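Local coordinates for alpha-catenin-like protein hmp-1 (Caenorhabditis elegans, PDB 5XA5) that links cadherin-bound beta-catenin to actin filaments at cell junctions and is required for cell migration and shape change during embryonic body enclosure and elongation, at residues T30-E35 / N129-V134; T50-V55 / T106-V111; H161-A166 / D174-L179; S211-T216 / S249-L254. One frame throughout, in Å; residues are numbered along the deposited sequence.

Interaction 1: T30-E35 / N129-V134; sequences TQLINE and NLLTAV
Apolar contacts carry this nearly antiparallel pairing of helix 23-36 with helix 117-165, whose local axes run 9.1 Å apart at 165° between their directions. Leu32 and Leu131 face each other at the closest backbone level, with 5.9 Å between their CA atoms. Both side chains place CG anti to the carbonyl carbon; they cross obliquely and meet by their branch ends, Leu32 CD2 lying 4.1 Å from Leu131 CD2. The other branch of Leu32 serves a different partner: its CD1 comes to 3.9 Å from Val134 CG1, the two side chains crossing at about a right angle. Val134 presents CG1 because that methyl stands anti to its backbone N (chi1 171°).

Contacts between methyls and polar atoms form a second group, without any hydrogen bond across the helices. Leu131 CD1 reaches over to the backbone, 3.8 Å from Leu32 O. At the margin, the bent chain of Ile33 (chi2 -44°) sets its CD1 3.6 Å from Thr132 OG1. That hydroxyl is hydrogen-bonded within its own helix to Arg128 O, so the isoleucine methyl packs against an oxygen already engaged.

Leu130 and Ala133 turn to helix 83-112, Leu130 packing on Val96, Thr99 and Met103. Another protein chain borders the site, resting an apolar side chain on Val134 and pairing a basic one with Glu35 OE2; helix 117-165 thus packs between helices 23-36 and 83-112.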
loop_
_atom_site.group_PDB
_atom_site.type_symbol
_atom_site.label_atom_id
_atom_site.label_comp_id
_atom_site.label_asym_id
_atom_site.label_seq_id
_atom_site.Cartn_x
_atom_site.Cartn_y
_atom_site.Cartn_z
ATOM N N THR A 30 1.359 -14.291 3.460
ATOM C CA THR A 30 1.411 -15.744 3.309
ATOM C C THR A 30 2.395 -16.323 4.321
ATOM O O THR A 30 2.130 -17.365 4.938
ATOM C CB THR A 30 1.791 -16.119 1.875
ATOM O OG1 THR A 30 0.788 -15.597 0.997
ATOM C CG2 THR A 30 1.859 -17.612 1.695
ATOM N N GLN A 31 3.514 -15.635 4.518
ATOM C CA GLN A 31 4.484 -16.052 5.538
ATOM C C GLN A 31 3.862 -16.009 6.919
ATOM O O GLN A 31 3.970 -16.956 7.695
ATOM C CB GLN A 31 5.718 -15.154 5.530
ATOM C CG GLN A 31 6.620 -15.278 4.326
ATOM C CD GLN A 31 7.630 -14.152 4.264
ATOM O OE1 GLN A 31 8.197 -13.760 5.285
ATOM N NE2 GLN A 31 7.877 -13.633 3.064
ATOM N N LEU A 32 3.223 -14.887 7.222
ATOM C CA LEU A 32 2.643 -14.683 8.551
ATOM C C LEU A 32 1.686 -15.817 8.902
ATOM O O LEU A 32 1.846 -16.486 9.930
ATOM C CB LEU A 32 1.931 -13.329 8.620
ATOM C CG LEU A 32 2.871 -12.124 8.523
ATOM C CD1 LEU A 32 2.104 -10.835 8.212
ATOM C CD2 LEU A 32 3.706 -11.977 9.827
ATOM N N ILE A 33 0.724 -16.059 8.021
ATOM C CA ILE A 33 -0.353 -17.004 8.281
ATOM C C ILE A 33 0.109 -18.447 8.233
ATOM O O ILE A 33 -0.195 -19.236 9.128
ATOM C CB ILE A 33 -1.502 -16.803 7.285
ATOM C CG1 ILE A 33 -2.118 -15.413 7.469
ATOM C CG2 ILE A 33 -2.559 -17.888 7.456
ATOM C CD1 ILE A 33 -2.332 -15.024 8.918
ATOM N N ASN A 34 0.856 -18.810 7.196
ATOM C CA ASN A 34 1.313 -20.191 7.086
ATOM C C ASN A 34 2.225 -20.632 8.220
ATOM O O ASN A 34 2.084 -21.743 8.739
ATOM C CB ASN A 34 2.044 -20.398 5.760
ATOM C CG ASN A 34 1.102 -20.466 4.584
ATOM O OD1 ASN A 34 -0.123 -20.412 4.741
ATOM N ND2 ASN A 34 1.665 -20.616 3.395
ATOM N N GLU A 35 3.170 -19.781 8.605
ATOM C CA GLU A 35 4.155 -20.218 9.592
ATOM C C GLU A 35 3.501 -20.463 10.940
ATOM O O GLU A 35 3.782 -21.469 11.581
ATOM C CB GLU A 35 5.288 -19.204 9.743
ATOM C CG GLU A 35 6.268 -19.190 8.575
ATOM C CD GLU A 35 7.340 -18.132 8.732
ATOM O OE1 GLU A 35 7.817 -17.947 9.866
ATOM O OE2 GLU A 35 7.707 -17.489 7.723
ATOM N N ASN A 129 -3.823 -14.830 16.175
ATOM C CA ASN A 129 -4.584 -13.590 16.226
ATOM C C ASN A 129 -3.723 -12.361 15.991
ATOM O O ASN A 129 -4.134 -11.448 15.272
ATOM C CB ASN A 129 -5.302 -13.470 17.562
ATOM C CG ASN A 129 -6.463 -14.424 17.680
ATOM O OD1 ASN A 129 -6.954 -14.947 16.681
ATOM N ND2 ASN A 129 -6.907 -14.664 18.906
ATOM N N LEU A 130 -2.524 -12.347 16.575
ATOM C CA LEU A 130 -1.620 -11.203 16.440
ATOM C C LEU A 130 -1.104 -11.059 15.015
ATOM O O LEU A 130 -1.118 -9.966 14.455
ATOM C CB LEU A 130 -0.426 -11.312 17.398
ATOM C CG LEU A 130 0.740 -10.328 17.170
ATOM C CD1 LEU A 130 0.299 -8.861 17.254
ATOM C CD2 LEU A 130 1.885 -10.602 18.143
ATOM N N LEU A 131 -0.639 -12.158 14.435
ATOM C CA LEU A 131 -0.061 -12.081 13.092
ATOM C C LEU A 131 -1.150 -11.853 12.039
ATOM O O LEU A 131 -0.886 -11.301 10.965
ATOM C CB LEU A 131 0.758 -13.347 12.780
ATOM C CG LEU A 131 1.984 -13.552 13.688
ATOM C CD1 LEU A 131 2.833 -14.704 13.186
ATOM C CD2 LEU A 131 2.829 -12.283 13.787
ATOM N N THR A 132 -2.379 -12.249 12.355
ATOM C CA THR A 132 -3.520 -11.953 11.488
ATOM C C THR A 132 -3.838 -10.458 11.527
ATOM O O THR A 132 -4.211 -9.849 10.509
ATOM C CB THR A 132 -4.754 -12.766 11.908
ATOM O OG1 THR A 132 -4.533 -14.148 11.605
ATOM C CG2 THR A 132 -5.992 -12.290 11.163
ATOM N N ALA A 133 -3.701 -9.857 12.709
ATOM C CA ALA A 133 -3.926 -8.419 12.852
ATOM C C ALA A 133 -2.828 -7.640 12.132
ATOM O O ALA A 133 -3.077 -6.570 11.571
ATOM C CB ALA A 133 -3.993 -8.024 14.318
ATOM N N VAL A 134 -1.615 -8.183 12.131
ATOM C CA VAL A 134 -0.526 -7.584 11.367
ATOM C C VAL A 134 -0.843 -7.657 9.879
ATOM O O VAL A 134 -0.673 -6.677 9.160
ATOM C CB VAL A 134 0.827 -8.277 11.665
ATOM C CG1 VAL A 134 1.899 -7.793 10.706
ATOM C CG2 VAL A 134 1.214 -8.011 13.109
#

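Interaction 2: T50-V55 / T106-V111; sequences TTEGLV and TGRDFV
Gly107 meets the contact through its backbone, Val55 CG2 lying 4.4 Å from Gly107 C. One residue on, Arg108 starts with CG anti to its backbone N and bends at chi3 (-49°), which lays the guanidinium against Val55. Val55 CG1 sits over one face of that group, offset toward the rim, 3.9 Å from Arg108 NH1. At the guanidinium edge the Glu52 carboxylate is nearly coplanar, 13° between planes, but Glu52 OE1 stays 4.1 Å from Arg108 NH1, beyond a salt bridge; Glu52 OE2 pairs instead with Arg112. Val111 ends the walk by meeting two residues: its CB is 3.8 Å from Thr51 CB, and its CG2 is 3.8 Å from Val55 CG2. An alanine in place of Val55 would remove both methyls and would probably loosen the packing against Val111 and the support under the Arg108 guanidinium.

Helix 51-74 begins exactly here, N-capped by Thr50, whose OG1 accepts from Gly53 N at 3.0 Å. The helices run antiparallel at 168°. Phe110, beside the contact, packs on Arg120 and Ala123 of helix 117-165, while another protein chain packs on Thr51, Val55 and Val111.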
loop_
_atom_site.group_PDB
_atom_site.type_symbol
_atom_site.label_atom_id
_atom_site.label_comp_id
_atom_site.label_asym_id
_atom_site.label_seq_id
_atom_site.Cartn_x
_atom_site.Cartn_y
_atom_site.Cartn_z
ATOM N N THR A 50 16.922 -16.940 27.033
ATOM C CA THR A 50 16.103 -17.471 28.118
ATOM C C THR A 50 14.626 -17.381 27.797
ATOM O O THR A 50 14.227 -16.676 26.866
ATOM C CB THR A 50 16.339 -16.722 29.425
ATOM O OG1 THR A 50 16.086 -15.325 29.228
ATOM C CG2 THR A 50 17.755 -16.905 29.865
ATOM N N THR A 51 13.811 -18.071 28.588
ATOM C CA THR A 51 12.369 -17.984 28.408
ATOM C C THR A 51 11.904 -16.548 28.609
ATOM O O THR A 51 11.095 -16.047 27.835
ATOM C CB THR A 51 11.618 -18.911 29.363
ATOM O OG1 THR A 51 12.067 -18.667 30.695
ATOM C CG2 THR A 51 11.881 -20.365 29.004
ATOM N N GLU A 52 12.424 -15.873 29.632
ATOM C CA GLU A 52 12.039 -14.481 29.849
ATOM C C GLU A 52 12.535 -13.579 28.704
ATOM O O GLU A 52 11.849 -12.630 28.314
ATOM C CB GLU A 52 12.552 -13.987 31.206
ATOM C CG GLU A 52 11.914 -14.706 32.402
ATOM C CD GLU A 52 10.394 -14.587 32.437
ATOM O OE1 GLU A 52 9.869 -13.493 32.139
ATOM O OE2 GLU A 52 9.724 -15.594 32.755
ATOM N N GLY A 53 13.706 -13.891 28.158
ATOM C CA GLY A 53 14.231 -13.193 26.996
ATOM C C GLY A 53 13.362 -13.333 25.752
ATOM O O GLY A 53 13.274 -12.402 24.940
ATOM N N LEU A 54 12.730 -14.492 25.578
ATOM C CA LEU A 54 11.822 -14.688 24.440
ATOM C C LEU A 54 10.667 -13.702 24.501
ATOM O O LEU A 54 10.264 -13.135 23.486
ATOM C CB LEU A 54 11.267 -16.112 24.404
ATOM C CG LEU A 54 12.199 -17.256 24.018
ATOM C CD1 LEU A 54 11.534 -18.614 24.230
ATOM C CD2 LEU A 54 12.626 -17.091 22.574
ATOM N N VAL A 55 10.121 -13.514 25.694
ATOM C CA VAL A 55 9.016 -12.588 25.882
ATOM C C VAL A 55 9.512 -11.153 25.700
ATOM O O VAL A 55 8.829 -10.326 25.091
ATOM C CB VAL A 55 8.374 -12.762 27.273
ATOM C CG1 VAL A 55 7.274 -11.733 27.503
ATOM C CG2 VAL A 55 7.839 -14.183 27.445
ATOM N N THR A 106 -0.111 -14.306 27.283
ATOM C CA THR A 106 -0.279 -15.752 27.157
ATOM C C THR A 106 1.053 -16.394 26.837
ATOM O O THR A 106 1.316 -17.533 27.221
ATOM C CB THR A 106 -1.278 -16.141 26.063
ATOM O OG1 THR A 106 -0.877 -15.562 24.817
ATOM C CG2 THR A 106 -2.674 -15.651 26.421
ATOM N N GLY A 107 1.885 -15.667 26.097
ATOM C CA GLY A 107 3.216 -16.146 25.790
ATOM C C GLY A 107 4.021 -16.316 27.060
ATOM O O GLY A 107 4.732 -17.307 27.229
ATOM N N ARG A 108 3.896 -15.348 27.961
ATOM C CA ARG A 108 4.608 -15.412 29.229
ATOM C C ARG A 108 4.101 -16.584 30.059
ATOM O O ARG A 108 4.888 -17.303 30.670
ATOM C CB ARG A 108 4.456 -14.106 30.012
ATOM C CG ARG A 108 5.462 -13.953 31.157
ATOM C CD ARG A 108 5.026 -12.875 32.135
ATOM N NE ARG A 108 4.661 -11.634 31.453
ATOM C CZ ARG A 108 5.532 -10.718 31.044
ATOM N NH1 ARG A 108 6.831 -10.898 31.245
ATOM N NH2 ARG A 108 5.106 -9.622 30.431
ATOM N N ASP A 109 2.783 -16.768 30.068
ATOM C CA ASP A 109 2.164 -17.896 30.762
ATOM C C ASP A 109 2.717 -19.215 30.243
ATOM O O ASP A 109 2.993 -20.137 31.010
ATOM C CB ASP A 109 0.643 -17.869 30.595
ATOM C CG ASP A 109 0.010 -16.636 31.207
ATOM O OD1 ASP A 109 0.610 -16.051 32.133
ATOM O OD2 ASP A 109 -1.092 -16.254 30.758
ATOM N N PHE A 110 2.890 -19.296 28.929
ATOM C CA PHE A 110 3.381 -20.519 28.324
ATOM C C PHE A 110 4.833 -20.805 28.681
ATOM O O PHE A 110 5.143 -21.895 29.136
ATOM C CB PHE A 110 3.216 -20.462 26.805
ATOM C CG PHE A 110 4.141 -21.384 26.057
ATOM C CD1 PHE A 110 4.088 -22.757 26.248
ATOM C CD2 PHE A 110 5.046 -20.871 25.142
ATOM C CE1 PHE A 110 4.943 -23.598 25.549
ATOM C CE2 PHE A 110 5.891 -21.698 24.439
ATOM C CZ PHE A 110 5.849 -23.068 24.648
ATOM N N VAL A 111 5.723 -19.839 28.479
ATOM C CA VAL A 111 7.149 -20.099 28.670
ATOM C C VAL A 111 7.465 -20.394 30.131
ATOM O O VAL A 111 8.487 -21.000 30.447
ATOM C CB VAL A 111 8.021 -18.917 28.200
ATOM C CG1 VAL A 111 7.859 -18.698 26.695
ATOM C CG2 VAL A 111 7.675 -17.655 28.970
#

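Interaction 3: H161-A166 / D174-L179; sequences HQMIEA and DLYNLL
A helical hairpin of the vinculin/alpha-catenin family's helical-bundle architecture turns here: helix 117-165 ends at Glu165, and helix 169-196 returns at 161° to it. Leu175 points across the gap with CG anti to its carbonyl carbon. Its CD1 lies against the preceding helix's last turn, 3.5 Å from Gln162 O and 4.1 Å from Ala166 CB. Gln162 crosses Leu175 at about a right angle, its extended chain bringing OE1 to 3.7 Å from Leu175 CD2, while its NE2 is hydrogen-bonded to Glu158. An alanine at Leu175 would remove both CD methyls and is likely to weaken the packing against Gln162 and Ala166 beside the turn.

Met163 and Tyr176 are arranged differently, lying side by side and pointing the same way, each with CG anti to its backbone N. This is a Met-aromatic contact of oblique geometry: Met163 SD is 5.0 Å from the centroid of the Tyr176 ring, 66° off its normal. The ring also stacks with Tyr221 of helix 200-229, which carries Leu220 and Thr224 against Met163 as well. The methionine turns about its CG-SD bond (chi3 73°), and the side chains of Met163 and Leu179 cross at about a right angle, with Met163 CE 4.1 Å from Leu179 CD2.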
loop_
_atom_site.group_PDB
_atom_site.type_symbol
_atom_site.label_atom_id
_atom_site.label_comp_id
_atom_site.label_asym_id
_atom_site.label_seq_id
_atom_site.Cartn_x
_atom_site.Cartn_y
_atom_site.Cartn_z
ATOM N N HIS A 161 -7.386 19.724 -16.866
ATOM C CA HIS A 161 -8.618 20.496 -16.925
ATOM C C HIS A 161 -8.308 21.976 -17.132
ATOM O O HIS A 161 -8.901 22.646 -18.000
ATOM C CB HIS A 161 -9.429 20.306 -15.630
ATOM C CG HIS A 161 -10.773 20.985 -15.638
ATOM N ND1 HIS A 161 -11.942 20.296 -15.810
ATOM C CD2 HIS A 161 -11.110 22.296 -15.500
ATOM C CE1 HIS A 161 -12.966 21.149 -15.778
ATOM N NE2 HIS A 161 -12.483 22.358 -15.609
ATOM N N GLN A 162 -7.378 22.485 -16.321
ATOM C CA GLN A 162 -7.021 23.889 -16.395
ATOM C C GLN A 162 -6.381 24.209 -17.735
ATOM O O GLN A 162 -6.615 25.294 -18.282
ATOM C CB GLN A 162 -6.085 24.261 -15.237
ATOM C CG GLN A 162 -6.811 24.328 -13.915
ATOM C CD GLN A 162 -5.874 24.581 -12.754
ATOM O OE1 GLN A 162 -4.916 25.335 -12.884
ATOM N NE2 GLN A 162 -6.179 23.993 -11.599
ATOM N N MET A 163 -5.602 23.259 -18.271
ATOM C CA MET A 163 -4.951 23.493 -19.553
ATOM C C MET A 163 -5.986 23.649 -20.666
ATOM O O MET A 163 -5.883 24.566 -21.509
ATOM C CB MET A 163 -3.959 22.366 -19.870
ATOM C CG MET A 163 -3.072 22.696 -21.055
ATOM S SD MET A 163 -1.774 21.479 -21.356
ATOM C CE MET A 163 -2.732 20.111 -22.012
ATOM N N ILE A 164 -7.021 22.806 -20.637
ATOM C CA ILE A 164 -8.098 22.835 -21.614
ATOM C C ILE A 164 -8.869 24.148 -21.509
ATOM O O ILE A 164 -9.343 24.700 -22.519
ATOM C CB ILE A 164 -9.040 21.625 -21.390
ATOM C CG1 ILE A 164 -8.290 20.335 -21.720
ATOM C CG2 ILE A 164 -10.310 21.757 -22.221
ATOM C CD1 ILE A 164 -9.001 19.064 -21.264
ATOM N N GLU A 165 -9.000 24.663 -20.286
ATOM C CA GLU A 165 -9.780 25.885 -20.069
ATOM C C GLU A 165 -8.980 27.171 -20.272
ATOM O O GLU A 165 -9.564 28.255 -20.364
ATOM C CB GLU A 165 -10.369 25.891 -18.656
ATOM C CG GLU A 165 -11.381 24.813 -18.413
ATOM C CD GLU A 165 -12.622 24.983 -19.255
ATOM O OE1 GLU A 165 -13.053 26.143 -19.469
ATOM O OE2 GLU A 165 -13.153 23.950 -19.709
ATOM N N ALA A 166 -7.656 27.060 -20.352
ATOM C CA ALA A 166 -6.797 28.244 -20.431
ATOM C C ALA A 166 -7.140 29.097 -21.629
ATOM O O ALA A 166 -7.452 28.578 -22.699
ATOM C CB ALA A 166 -5.316 27.842 -20.485
ATOM N N ASP A 174 2.543 27.206 -19.555
ATOM C CA ASP A 174 2.885 27.077 -18.136
ATOM C C ASP A 174 2.192 25.876 -17.513
ATOM O O ASP A 174 2.781 25.145 -16.716
ATOM C CB ASP A 174 2.521 28.344 -17.363
ATOM C CG ASP A 174 3.431 29.513 -17.696
ATOM O OD1 ASP A 174 4.545 29.272 -18.211
ATOM O OD2 ASP A 174 3.038 30.669 -17.424
ATOM N N LEU A 175 0.930 25.667 -17.868
ATOM C CA LEU A 175 0.228 24.502 -17.349
ATOM C C LEU A 175 0.821 23.213 -17.918
ATOM O O LEU A 175 0.920 22.235 -17.201
ATOM C CB LEU A 175 -1.271 24.588 -17.651
ATOM C CG LEU A 175 -1.971 25.647 -16.791
ATOM C CD1 LEU A 175 -3.334 25.961 -17.399
ATOM C CD2 LEU A 175 -2.127 25.152 -15.360
ATOM N N TYR A 176 1.250 23.211 -19.178
ATOM C CA TYR A 176 1.823 21.979 -19.695
ATOM C C TYR A 176 3.184 21.745 -19.040
ATOM O O TYR A 176 3.547 20.601 -18.789
ATOM C CB TYR A 176 1.942 21.971 -21.231
ATOM C CG TYR A 176 2.335 20.590 -21.744
ATOM C CD1 TYR A 176 1.565 19.477 -21.421
ATOM C CD2 TYR A 176 3.464 20.400 -22.544
ATOM C CE1 TYR A 176 1.910 18.209 -21.854
ATOM C CE2 TYR A 176 3.813 19.116 -23.002
ATOM C CZ TYR A 176 3.026 18.035 -22.648
ATOM O OH TYR A 176 3.355 16.757 -23.073
ATOM N N ASN A 177 3.922 22.806 -18.717
ATOM C CA ASN A 177 5.163 22.594 -17.958
ATOM C C ASN A 177 4.906 21.850 -16.636
ATOM O O ASN A 177 5.672 20.974 -16.243
ATOM C CB ASN A 177 5.856 23.926 -17.684
ATOM C CG ASN A 177 6.798 24.325 -18.798
ATOM O OD1 ASN A 177 7.198 23.492 -19.619
ATOM N ND2 ASN A 177 7.149 25.607 -18.845
ATOM N N LEU A 178 3.815 22.190 -15.964
ATOM C CA LEU A 178 3.441 21.517 -14.722
ATOM C C LEU A 178 3.017 20.087 -15.023
ATOM O O LEU A 178 3.439 19.157 -14.358
ATOM C CB LEU A 178 2.311 22.266 -13.994
ATOM C CG LEU A 178 2.653 23.604 -13.326
ATOM C CD1 LEU A 178 1.380 24.341 -12.873
ATOM C CD2 LEU A 178 3.596 23.406 -12.154
ATOM N N LEU A 179 2.193 19.917 -16.047
ATOM C CA LEU A 179 1.690 18.605 -16.402
ATOM C C LEU A 179 2.815 17.623 -16.746
ATOM O O LEU A 179 2.738 16.451 -16.399
ATOM C CB LEU A 179 0.722 18.731 -17.588
ATOM C CG LEU A 179 -0.218 17.562 -17.804
ATOM C CD1 LEU A 179 -1.192 17.424 -16.637
ATOM C CD2 LEU A 179 -0.996 17.702 -19.118
#

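Interaction 4: S211-T216 / S249-L254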
loop_
_atom_site.group_PDB
_atom_site.type_symbol
_atom_site.label_atom_id
_atom_site.label_comp_id
_atom_site.label_asym_id
_atom_site.label_seq_id
_atom_site.Cartn_x
_atom_site.Cartn_y
_atom_site.Cartn_z
ATOM N N SER A 211 0.274 3.880 -20.901
ATOM C CA SER A 211 0.700 4.176 -22.258
ATOM C C SER A 211 -0.224 5.191 -22.926
ATOM O O SER A 211 0.245 6.110 -23.612
ATOM C CB SER A 211 0.759 2.891 -23.075
ATOM O OG SER A 211 1.689 1.996 -22.498
ATOM N N ALA A 212 -1.527 5.019 -22.722
ATOM C CA ALA A 212 -2.514 5.922 -23.322
ATOM C C ALA A 212 -2.341 7.334 -22.771
ATOM O O ALA A 212 -2.407 8.308 -23.522
ATOM C CB ALA A 212 -3.922 5.417 -23.069
ATOM N N LEU A 213 -2.136 7.456 -21.460
ATOM C CA LEU A 213 -1.871 8.769 -20.891
ATOM C C LEU A 213 -0.627 9.402 -21.512
ATOM O O LEU A 213 -0.651 10.583 -21.871
ATOM C CB LEU A 213 -1.713 8.687 -19.363
ATOM C CG LEU A 213 -1.296 9.983 -18.657
ATOM C CD1 LEU A 213 -2.324 11.090 -18.885
ATOM C CD2 LEU A 213 -1.035 9.775 -17.159
ATOM N N ARG A 214 0.469 8.646 -21.614
ATOM C CA ARG A 214 1.705 9.205 -22.153
ATOM C C ARG A 214 1.569 9.669 -23.601
ATOM O O ARG A 214 2.187 10.656 -24.008
ATOM C CB ARG A 214 2.849 8.187 -22.063
ATOM C CG ARG A 214 3.254 7.821 -20.659
ATOM C CD ARG A 214 3.400 9.034 -19.763
ATOM N NE ARG A 214 4.381 10.009 -20.244
ATOM C CZ ARG A 214 5.667 10.028 -19.897
ATOM N NH1 ARG A 214 6.160 9.101 -19.083
ATOM N NH2 ARG A 214 6.467 10.969 -20.380
ATOM N N GLN A 215 0.775 8.954 -24.387
ATOM C CA GLN A 215 0.561 9.316 -25.790
ATOM C C GLN A 215 -0.400 10.487 -25.938
ATOM O O GLN A 215 -0.235 11.337 -26.824
ATOM C CB GLN A 215 0.026 8.114 -26.562
ATOM C CG GLN A 215 -0.672 8.471 -27.869
ATOM C CD GLN A 215 -1.671 7.417 -28.307
ATOM O OE1 GLN A 215 -2.882 7.645 -28.278
ATOM N NE2 GLN A 215 -1.169 6.254 -28.713
ATOM N N THR A 216 -1.420 10.532 -25.087
ATOM C CA THR A 216 -2.484 11.522 -25.235
ATOM C C THR A 216 -2.090 12.906 -24.723
ATOM O O THR A 216 -2.452 13.922 -25.312
ATOM C CB THR A 216 -3.763 11.062 -24.505
ATOM O OG1 THR A 216 -4.229 9.846 -25.102
ATOM C CG2 THR A 216 -4.842 12.113 -24.613
ATOM N N SER A 249 -10.453 9.500 -20.608
ATOM C CA SER A 249 -10.579 8.049 -20.586
ATOM C C SER A 249 -9.355 7.357 -19.999
ATOM O O SER A 249 -9.486 6.415 -19.232
ATOM C CB SER A 249 -10.845 7.525 -21.994
ATOM O OG SER A 249 -12.118 7.955 -22.431
ATOM N N ALA A 250 -8.161 7.825 -20.353
ATOM C CA ALA A 250 -6.944 7.218 -19.815
ATOM C C ALA A 250 -6.849 7.398 -18.303
ATOM O O ALA A 250 -6.461 6.478 -17.577
ATOM C CB ALA A 250 -5.708 7.803 -20.481
ATOM N N LEU A 251 -7.169 8.601 -17.835
ATOM C CA LEU A 251 -7.077 8.885 -16.400
ATOM C C LEU A 251 -8.112 8.060 -15.650
ATOM O O LEU A 251 -7.795 7.471 -14.615
ATOM C CB LEU A 251 -7.276 10.371 -16.124
ATOM C CG LEU A 251 -6.155 11.247 -16.692
ATOM C CD1 LEU A 251 -6.603 12.696 -16.739
ATOM C CD2 LEU A 251 -4.879 11.106 -15.885
ATOM N N ASN A 252 -9.338 8.009 -16.173
ATOM C CA ASN A 252 -10.365 7.162 -15.572
ATOM C C ASN A 252 -9.957 5.695 -15.570
ATOM O O ASN A 252 -10.260 4.960 -14.630
ATOM C CB ASN A 252 -11.701 7.322 -16.297
ATOM C CG ASN A 252 -12.275 8.698 -16.126
ATOM O OD1 ASN A 252 -11.813 9.470 -15.289
ATOM N ND2 ASN A 252 -13.289 9.021 -16.917
ATOM N N ALA A 253 -9.286 5.269 -16.635
ATOM C CA ALA A 253 -8.812 3.886 -16.713
ATOM C C ALA A 253 -7.768 3.574 -15.636
ATOM O O ALA A 253 -7.828 2.513 -14.995
ATOM C CB ALA A 253 -8.261 3.602 -18.105
ATOM N N LEU A 254 -6.818 4.487 -15.425
ATOM C CA LEU A 254 -5.835 4.309 -14.360
ATOM C C LEU A 254 -6.526 4.168 -13.016
ATOM O O LEU A 254 -6.222 3.265 -12.240
ATOM C CB LEU A 254 -4.849 5.482 -14.302
ATOM C CG LEU A 254 -3.799 5.600 -15.409
ATOM C CD1 LEU A 254 -3.089 6.953 -15.355
ATOM C CD2 LEU A 254 -2.777 4.502 -15.327
#
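The tight part of this contact centres on Ala250, whose small side chain allows helices 200-229 and 234-258 to approach to 8.8 Å between local axes. The CA atoms of Leu213 and Ala250 are only 5.4 Å apart. Ala250 CB comes closest to the opposing backbone, 3.7 Å from Leu213 N. Leu213 supplies the other half of the packing. Its CG is anti to the backbone N (chi1 174°), and its two branches then divide between two leucines about one turn apart on the facing helix. Leu213 CD1 meets Leu251 CD2 at 3.9 Å, the side chains crossing obliquely. Leu213 CD2 meets Leu254 CD1, also at 3.9 Å, but there the crossing is close to a right angle. No hydrogen bond joins the helices, so what joins these two segments is apolar packing.

The more exposed side is at Ala212, which adds a single methyl contact: Ala212 CB to Ala250 CB at 3.9 Å. Thr216, by contrast, is buried without touching 249-254, its side chain packing instead on Glu246 and Met247 of helix 234-258. Thr216 OG1 donates to Ala212 O at 2.9 Å from 35° above the carbonyl plane, and the same oxygen also accepts from Thr216 N.

The antiparallel pair, at 155°, is flanked by two further helices. Helix 169-196 brings Ile183 and Leu186 to Leu213, and Leu186 to Leu254, while helix 117-165 packs Val153 and Val156 on Leu251, completing a four-helix cluster.

In the fold
From the N terminus, helix 23-36 opens the longest loop, closed by interaction 1 when the chain reaches residues 129-134. Interaction 2 is nested inside it, joining the start of helix 51-74 to the end of helix 83-112; the two centres lie 19 Å apart. Interactions 3 and 4 then follow in series, with no crossing: 161-166 with 174-179 closes a short hairpin, and 211-216 with 249-254 a longer one, their centres 16 Å apart. Helix 117-165 takes part in interactions 1 and 3, whose centres are 47 Å apart on opposite sides of the chain's centre, so this one long helix connects the N-terminal and C-terminal helical groups.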